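Local structure of lipoprotein (Mycoplasma mycoides subsp. capri, 7ADK) at residues Trp427-Tyr431 / Thr583-Ser587; Phe537-Ala541 / Ala786-Arg790. The protein is probably a cell-surface peptidase of the chymotrypsin-like PA clan, likely a serine protease that cuts immunoglobulins. All coordinates share one frame; numbering follows the deposited sequence.

Contact 1 of 2, residues Trp427-Tyr431 / Thr583-Ser587; sequences WIMDY and TNNYS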
ATOM      1  N   TRP B 427       7.208  -1.079 -23.430  1.00 52.94           N
ATOM      2  CA  TRP B 427       8.303  -0.129 -23.519  1.00 52.94           C
ATOM      3  C   TRP B 427       8.358   0.512 -24.887  1.00 52.94           C
ATOM      4  O   TRP B 427       7.983  -0.086 -25.898  1.00 52.94           O
ATOM      5  CB  TRP B 427       9.632  -0.800 -23.194  1.00 52.94           C
ATOM      6  CG  TRP B 427      10.051  -1.863 -24.154  1.00 52.94           C
ATOM      7  CD1 TRP B 427      10.909  -1.694 -25.182  1.00 52.94           C
ATOM      8  CD2 TRP B 427       9.618  -3.252 -24.217  1.00 52.94           C
ATOM      9  NE1 TRP B 427      11.024  -2.859 -25.890  1.00 52.94           N
ATOM     10  CE2 TRP B 427      10.265  -3.862 -25.336  1.00 52.94           C
ATOM     11  CE3 TRP B 427       8.763  -4.050 -23.448  1.00 52.94           C
ATOM     12  CZ2 TRP B 427      10.069  -5.189 -25.705  1.00 52.94           C
ATOM     13  CZ3 TRP B 427       8.576  -5.397 -23.797  1.00 52.94           C
ATOM     14  CH2 TRP B 427       9.221  -5.967 -24.915  1.00 52.94           C
ATOM     15  N   ILE B 428       8.798   1.754 -24.928  1.00 55.59           N
ATOM     16  CA  ILE B 428       9.129   2.456 -26.159  1.00 55.59           C
ATOM     17  C   ILE B 428      10.387   1.798 -26.753  1.00 55.59           C
ATOM     18  O   ILE B 428      11.408   1.687 -26.074  1.00 55.59           O
ATOM     19  CB  ILE B 428       9.247   3.963 -25.846  1.00 55.59           C
ATOM     20  CG1 ILE B 428       9.017   4.831 -27.084  1.00 55.59           C
ATOM     21  CG2 ILE B 428      10.540   4.371 -25.121  1.00 55.59           C
ATOM     22  CD1 ILE B 428       8.653   6.264 -26.664  1.00 55.59           C
ATOM     23  N   MET B 429      10.327   1.335 -28.003  1.00 64.77           N
ATOM     24  CA  MET B 429      11.486   0.746 -28.664  1.00 64.77           C
ATOM     25  C   MET B 429      11.972   1.554 -29.860  1.00 64.77           C
ATOM     26  O   MET B 429      13.173   1.660 -30.068  1.00 64.77           O
ATOM     27  CB  MET B 429      11.242  -0.726 -28.988  1.00 64.77           C
ATOM     28  CG  MET B 429      10.340  -1.019 -30.187  1.00 64.77           C
ATOM     29  SD  MET B 429      10.600  -2.656 -30.906  1.00 64.77           S
ATOM     30  CE  MET B 429       9.788  -3.649 -29.662  1.00 64.77           C
ATOM     31  N   ASP B 430      11.083   2.174 -30.631  1.00 64.27           N
ATOM     32  CA  ASP B 430      11.440   2.776 -31.912  1.00 64.27           C
ATOM     33  C   ASP B 430      10.498   3.929 -32.300  1.00 64.27           C
ATOM     34  O   ASP B 430       9.409   4.081 -31.746  1.00 64.27           O
ATOM     35  CB  ASP B 430      11.477   1.658 -32.967  1.00 64.27           C
ATOM     36  CG  ASP B 430      12.155   2.023 -34.278  1.00 64.27           C
ATOM     37  OD1 ASP B 430      12.934   2.984 -34.306  1.00 64.27           O
ATOM     38  OD2 ASP B 430      11.909   1.342 -35.297  1.00 64.27           O
ATOM     39  N   TYR B 431      10.913   4.735 -33.273  1.00 68.15           N
ATOM     40  CA  TYR B 431      10.064   5.688 -33.981  1.00 68.15           C
ATOM     41  C   TYR B 431      10.452   5.806 -35.457  1.00 68.15           C
ATOM     42  O   TYR B 431      11.625   5.778 -35.810  1.00 68.15           O
ATOM     43  CB  TYR B 431      10.050   7.052 -33.287  1.00 68.15           C
ATOM     44  CG  TYR B 431      11.379   7.746 -33.063  1.00 68.15           C
ATOM     45  CD1 TYR B 431      12.007   8.462 -34.097  1.00 68.15           C
ATOM     46  CD2 TYR B 431      11.947   7.735 -31.779  1.00 68.15           C
ATOM     47  CE1 TYR B 431      13.183   9.183 -33.838  1.00 68.15           C
ATOM     48  CE2 TYR B 431      13.127   8.441 -31.516  1.00 68.15           C
ATOM     49  CZ  TYR B 431      13.740   9.175 -32.544  1.00 68.15           C
ATOM     50  OH  TYR B 431      14.888   9.839 -32.284  1.00 68.15           O
ATOM     51  N   THR B 583       6.012  11.078 -24.240  1.00 61.61           N
ATOM     52  CA  THR B 583       7.053  10.072 -24.499  1.00 61.61           C
ATOM     53  C   THR B 583       8.308  10.236 -23.636  1.00 61.61           C
ATOM     54  O   THR B 583       9.347   9.687 -23.996  1.00 61.61           O
ATOM     55  CB  THR B 583       7.430   9.992 -25.989  1.00 61.61           C
ATOM     56  OG1 THR B 583       8.030  11.181 -26.444  1.00 61.61           O
ATOM     57  CG2 THR B 583       6.201   9.679 -26.839  1.00 61.61           C
ATOM     58  N   ASN B 584       8.262  11.010 -22.544  1.00 62.27           N
ATOM     59  CA  ASN B 584       9.406  11.349 -21.682  1.00 62.27           C
ATOM     60  C   ASN B 584      10.652  11.781 -22.481  1.00 62.27           C
ATOM     61  O   ASN B 584      11.795  11.506 -22.121  1.00 62.27           O
ATOM     62  CB  ASN B 584       9.678  10.197 -20.716  1.00 62.27           C
ATOM     63  CG  ASN B 584       8.862  10.195 -19.443  1.00 62.27           C
ATOM     64  OD1 ASN B 584       8.673  11.200 -18.800  1.00 62.27           O
ATOM     65  ND2 ASN B 584       8.450   9.050 -18.970  1.00 62.27           N
ATOM     66  N   ASN B 585      10.413  12.442 -23.605  1.00 67.41           N
ATOM     67  CA  ASN B 585      11.379  12.950 -24.567  1.00 67.41           C
ATOM     68  C   ASN B 585      12.383  11.910 -25.114  1.00 67.41           C
ATOM     69  O   ASN B 585      13.557  12.216 -25.292  1.00 67.41           O
ATOM     70  CB  ASN B 585      12.008  14.229 -24.008  1.00 67.41           C
ATOM     71  CG  ASN B 585      12.529  15.142 -25.090  1.00 67.41           C
ATOM     72  OD1 ASN B 585      12.393  14.933 -26.281  1.00 67.41           O
ATOM     73  ND2 ASN B 585      13.138  16.228 -24.718  1.00 67.41           N
ATOM     74  N   TYR B 586      11.928  10.690 -25.412  1.00 63.58           N
ATOM     75  CA  TYR B 586      12.767   9.617 -25.994  1.00 63.58           C
ATOM     76  C   TYR B 586      13.493  10.005 -27.296  1.00 63.58           C
ATOM     77  O   TYR B 586      14.570   9.487 -27.599  1.00 63.58           O
ATOM     78  CB  TYR B 586      11.878   8.382 -26.230  1.00 63.58           C
ATOM     79  CG  TYR B 586      12.615   7.173 -26.764  1.00 63.58           C
ATOM     80  CD1 TYR B 586      13.549   6.497 -25.960  1.00 63.58           C
ATOM     81  CD2 TYR B 586      12.296   6.633 -28.025  1.00 63.58           C
ATOM     82  CE1 TYR B 586      14.157   5.312 -26.409  1.00 63.58           C
ATOM     83  CE2 TYR B 586      12.914   5.452 -28.484  1.00 63.58           C
ATOM     84  CZ  TYR B 586      13.850   4.794 -27.669  1.00 63.58           C
ATOM     85  OH  TYR B 586      14.448   3.639 -28.049  1.00 63.58           O
ATOM     86  N   SER B 587      12.964  10.949 -28.063  1.00 66.46           N
ATOM     87  CA  SER B 587      13.643  11.530 -29.228  1.00 66.46           C
ATOM     88  C   SER B 587      14.984  12.172 -28.877  1.00 66.46           C
ATOM     89  O   SER B 587      15.995  11.880 -29.510  1.00 66.46           O
ATOM     90  CB  SER B 587      12.746  12.574 -29.885  1.00 66.46           C
ATOM     91  OG  SER B 587      13.336  13.125 -31.035  1.00 66.46           O
TER
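I428 and Y586 pack most closely in this contact and illustrate how a branched aliphatic side chain can set both its branches against one tyrosine side chain. The CG2 methyl sits over the centre of the Y586 ring, 3.8 Å from the centroid and 11° off the normal, a CH-pi contact. CG1 lies opposite the backbone N (chi1 -156°), and an extended second torsion carries CD1 on towards Y586 CB (3.9 Å) and T583 CB, while the two side chains run past each other in opposite directions. The phenol end is held by polar contacts: Y586 OH donates to M429 O at 3.1 Å, approaching from above the carbonyl plane, 65° out of it, and takes the backbone N-H of V593 as a second partner. The receiving carbonyl belongs to a classic beta bulge, in which M429 and D430 both face Y444.

Packing is looser towards S587, which is partly exposed. Y431 meets Y586 with its ring edge, CD2 to CD2 at 3.9 Å, and the Y431 hydroxyl stays 3.6 Å from S587 O, too far for a bond; K592 takes that carbonyl instead. I428 also touches F443 and F445 of strand 442-447, and T583 touches F443; the loop after helix 575-582 thus lies against the bulged strand 421-433 and its antiparallel neighbour.

Contact 2 of 2, residues Phe537-Ala541 / Ala786-Arg790; sequences FADFA and AVAFR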
ATOM      1  N   PHE B 537       4.068 -20.039 -31.381  1.00 69.05           N
ATOM      2  CA  PHE B 537       4.329 -18.613 -31.199  1.00 69.05           C
ATOM      3  C   PHE B 537       5.230 -18.356 -29.985  1.00 69.05           C
ATOM      4  O   PHE B 537       5.423 -19.218 -29.133  1.00 69.05           O
ATOM      5  CB  PHE B 537       2.999 -17.834 -31.132  1.00 69.05           C
ATOM      6  CG  PHE B 537       2.387 -17.699 -29.758  1.00 69.05           C
ATOM      7  CD1 PHE B 537       2.189 -16.435 -29.193  1.00 69.05           C
ATOM      8  CD2 PHE B 537       2.045 -18.834 -29.013  1.00 69.05           C
ATOM      9  CE1 PHE B 537       1.681 -16.316 -27.894  1.00 69.05           C
ATOM     10  CE2 PHE B 537       1.545 -18.716 -27.712  1.00 69.05           C
ATOM     11  CZ  PHE B 537       1.371 -17.452 -27.149  1.00 69.05           C
ATOM     12  N   ALA B 538       5.778 -17.155 -29.884  1.00 68.52           N
ATOM     13  CA  ALA B 538       6.346 -16.631 -28.641  1.00 68.52           C
ATOM     14  C   ALA B 538       5.544 -15.415 -28.201  1.00 68.52           C
ATOM     15  O   ALA B 538       5.204 -14.602 -29.060  1.00 68.52           O
ATOM     16  CB  ALA B 538       7.795 -16.264 -28.882  1.00 68.52           C
ATOM     17  N   ASP B 539       5.225 -15.263 -26.922  1.00 65.55           N
ATOM     18  CA  ASP B 539       4.338 -14.187 -26.477  1.00 65.55           C
ATOM     19  C   ASP B 539       5.033 -12.806 -26.496  1.00 65.55           C
ATOM     20  O   ASP B 539       5.466 -12.275 -25.481  1.00 65.55           O
ATOM     21  CB  ASP B 539       3.703 -14.573 -25.135  1.00 65.55           C
ATOM     22  CG  ASP B 539       2.450 -13.756 -24.791  1.00 65.55           C
ATOM     23  OD1 ASP B 539       1.826 -13.189 -25.705  1.00 65.55           O
ATOM     24  OD2 ASP B 539       2.095 -13.640 -23.600  1.00 65.55           O
ATOM     25  N   PHE B 540       5.167 -12.221 -27.684  1.00 57.41           N
ATOM     26  CA  PHE B 540       5.771 -10.910 -27.962  1.00 57.41           C
ATOM     27  C   PHE B 540       5.057 -10.208 -29.140  1.00 57.41           C
ATOM     28  O   PHE B 540       4.809 -10.838 -30.164  1.00 57.41           O
ATOM     29  CB  PHE B 540       7.267 -11.090 -28.245  1.00 57.41           C
ATOM     30  CG  PHE B 540       7.948  -9.865 -28.818  1.00 57.41           C
ATOM     31  CD1 PHE B 540       7.975  -8.664 -28.094  1.00 57.41           C
ATOM     32  CD2 PHE B 540       8.505  -9.902 -30.103  1.00 57.41           C
ATOM     33  CE1 PHE B 540       8.545  -7.510 -28.648  1.00 57.41           C
ATOM     34  CE2 PHE B 540       9.092  -8.752 -30.655  1.00 57.41           C
ATOM     35  CZ  PHE B 540       9.117  -7.560 -29.923  1.00 57.41           C
ATOM     36  N   ALA B 541       4.746  -8.921 -29.028  1.00 54.80           N
ATOM     37  CA  ALA B 541       4.090  -8.155 -30.078  1.00 54.80           C
ATOM     38  C   ALA B 541       4.591  -6.709 -30.103  1.00 54.80           C
ATOM     39  O   ALA B 541       5.096  -6.220 -29.099  1.00 54.80           O
ATOM     40  CB  ALA B 541       2.579  -8.255 -29.878  1.00 54.80           C
ATOM     41  N   ALA B 786      10.048 -15.483 -19.488  1.00 55.90           N
ATOM     42  CA  ALA B 786      10.322 -14.404 -20.434  1.00 55.90           C
ATOM     43  C   ALA B 786      10.836 -14.888 -21.803  1.00 55.90           C
ATOM     44  O   ALA B 786      11.752 -15.697 -21.872  1.00 55.90           O
ATOM     45  CB  ALA B 786      11.267 -13.397 -19.778  1.00 55.90           C
ATOM     46  N   VAL B 787      10.286 -14.360 -22.897  1.00 57.53           N
ATOM     47  CA  VAL B 787      10.662 -14.647 -24.287  1.00 57.53           C
ATOM     48  C   VAL B 787      11.985 -13.993 -24.632  1.00 57.53           C
ATOM     49  O   VAL B 787      12.053 -12.769 -24.642  1.00 57.53           O
ATOM     50  CB  VAL B 787       9.586 -14.126 -25.254  1.00 57.53           C
ATOM     51  CG1 VAL B 787       9.972 -14.262 -26.722  1.00 57.53           C
ATOM     52  CG2 VAL B 787       8.274 -14.865 -25.084  1.00 57.53           C
ATOM     53  N   ALA B 788      13.024 -14.742 -24.992  1.00 59.34           N
ATOM     54  CA  ALA B 788      14.203 -14.120 -25.581  1.00 59.34           C
ATOM     55  C   ALA B 788      13.913 -13.689 -27.029  1.00 59.34           C
ATOM     56  O   ALA B 788      13.371 -14.451 -27.831  1.00 59.34           O
ATOM     57  CB  ALA B 788      15.408 -15.043 -25.460  1.00 59.34           C
ATOM     58  N   PHE B 789      14.302 -12.471 -27.392  1.00 60.54           N
ATOM     59  CA  PHE B 789      14.153 -11.945 -28.759  1.00 60.54           C
ATOM     60  C   PHE B 789      15.021 -12.671 -29.796  1.00 60.54           C
ATOM     61  O   PHE B 789      14.668 -12.762 -30.969  1.00 60.54           O
ATOM     62  CB  PHE B 789      14.567 -10.467 -28.800  1.00 60.54           C
ATOM     63  CG  PHE B 789      13.850  -9.535 -27.860  1.00 60.54           C
ATOM     64  CD1 PHE B 789      12.549  -9.101 -28.148  1.00 60.54           C
ATOM     65  CD2 PHE B 789      14.492  -9.082 -26.703  1.00 60.54           C
ATOM     66  CE1 PHE B 789      11.917  -8.187 -27.299  1.00 60.54           C
ATOM     67  CE2 PHE B 789      13.841  -8.197 -25.838  1.00 60.54           C
ATOM     68  CZ  PHE B 789      12.568  -7.724 -26.152  1.00 60.54           C
ATOM     69  N   ARG B 790      16.189 -13.125 -29.354  1.00 67.72           N
ATOM     70  CA  ARG B 790      17.243 -13.716 -30.162  1.00 67.72           C
ATOM     71  C   ARG B 790      17.596 -15.084 -29.610  1.00 67.72           C
ATOM     72  O   ARG B 790      17.667 -15.272 -28.402  1.00 67.72           O
ATOM     73  CB  ARG B 790      18.431 -12.759 -30.181  1.00 67.72           C
ATOM     74  CG  ARG B 790      19.490 -13.158 -31.192  1.00 67.72           C
ATOM     75  CD  ARG B 790      20.617 -12.153 -31.231  1.00 67.72           C
ATOM     76  NE  ARG B 790      21.727 -12.604 -32.068  1.00 67.72           N
ATOM     77  CZ  ARG B 790      21.881 -12.418 -33.357  1.00 67.72           C
ATOM     78  NH1 ARG B 790      21.013 -11.811 -34.096  1.00 67.72           N
ATOM     79  NH2 ARG B 790      22.950 -12.832 -33.946  1.00 67.72           N
TER
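With chi1 at 168°, F540 swings its ring opposite the backbone N, whereas F789, at -56°, tucks its own beside the backbone N and lets the outer ring atoms reach toward F540. Placed like this, the two rings meet in a T-shaped (edge-to-face) stack, planes at 87° and centroids 5.2 Å apart. F789 supplies the edge: its CE1 stands over the face of F540, offset toward the rim, and lies 3.7 Å from F540 CE1. The T is extended on the far partner, since F789 also packs edge-to-face with F595.

V787 fills the other half of the contact by splitting its two methyls. CG1 touches A538 CB at 3.7 Å, and CG2 lies 3.6 Å from the backbone N of D539, so that one branch covers a side chain and the other the main chain.

The chain covered in this way is an inverse gamma turn centred on D539, with a weak F540 N to A538 O bond of 2.8 Å closing it. It joins strand 535-537 to strand 541-546, so the turn passes from one sheet to the other, consistent with the double-barrel architecture of PA-clan peptidases. The D539 side chain leads away from V787, and its OD2 is hydrogen-bonded to H450 ND1 and N448 ND2, an arrangement consistent with the aspartate-histidine pair of a catalytic triad. V787, which packs on A538 and the D539 backbone, would then be a second-shell residue, with F789 reaching the turn through the F540 ring, while V773 of strand 769-778 lies against both F540 and F789.

The centres of contacts 1 and 2 are about 20 Å apart, yet strand 421-433 connects them directly. I428 and Y431 serve contact 1, while W427, which takes no part there, and the side chain of M429, whose carbonyl does, extend to the aromatic pair of contact 2. W427 CZ2 comes within 3.6 Å of F789 CZ and 4.0 Å of F540 CE1, and M429 CE packs against F540 CZ at 4.0 Å. Along the sequence the segments alternate, 427-431 and 583-587 interleaving with 537-541 and 786-790. The probable active site, to which D539 and H450 would belong, overlaps contact 2; contact 1 lies farther out, joined to it through this apolar layer.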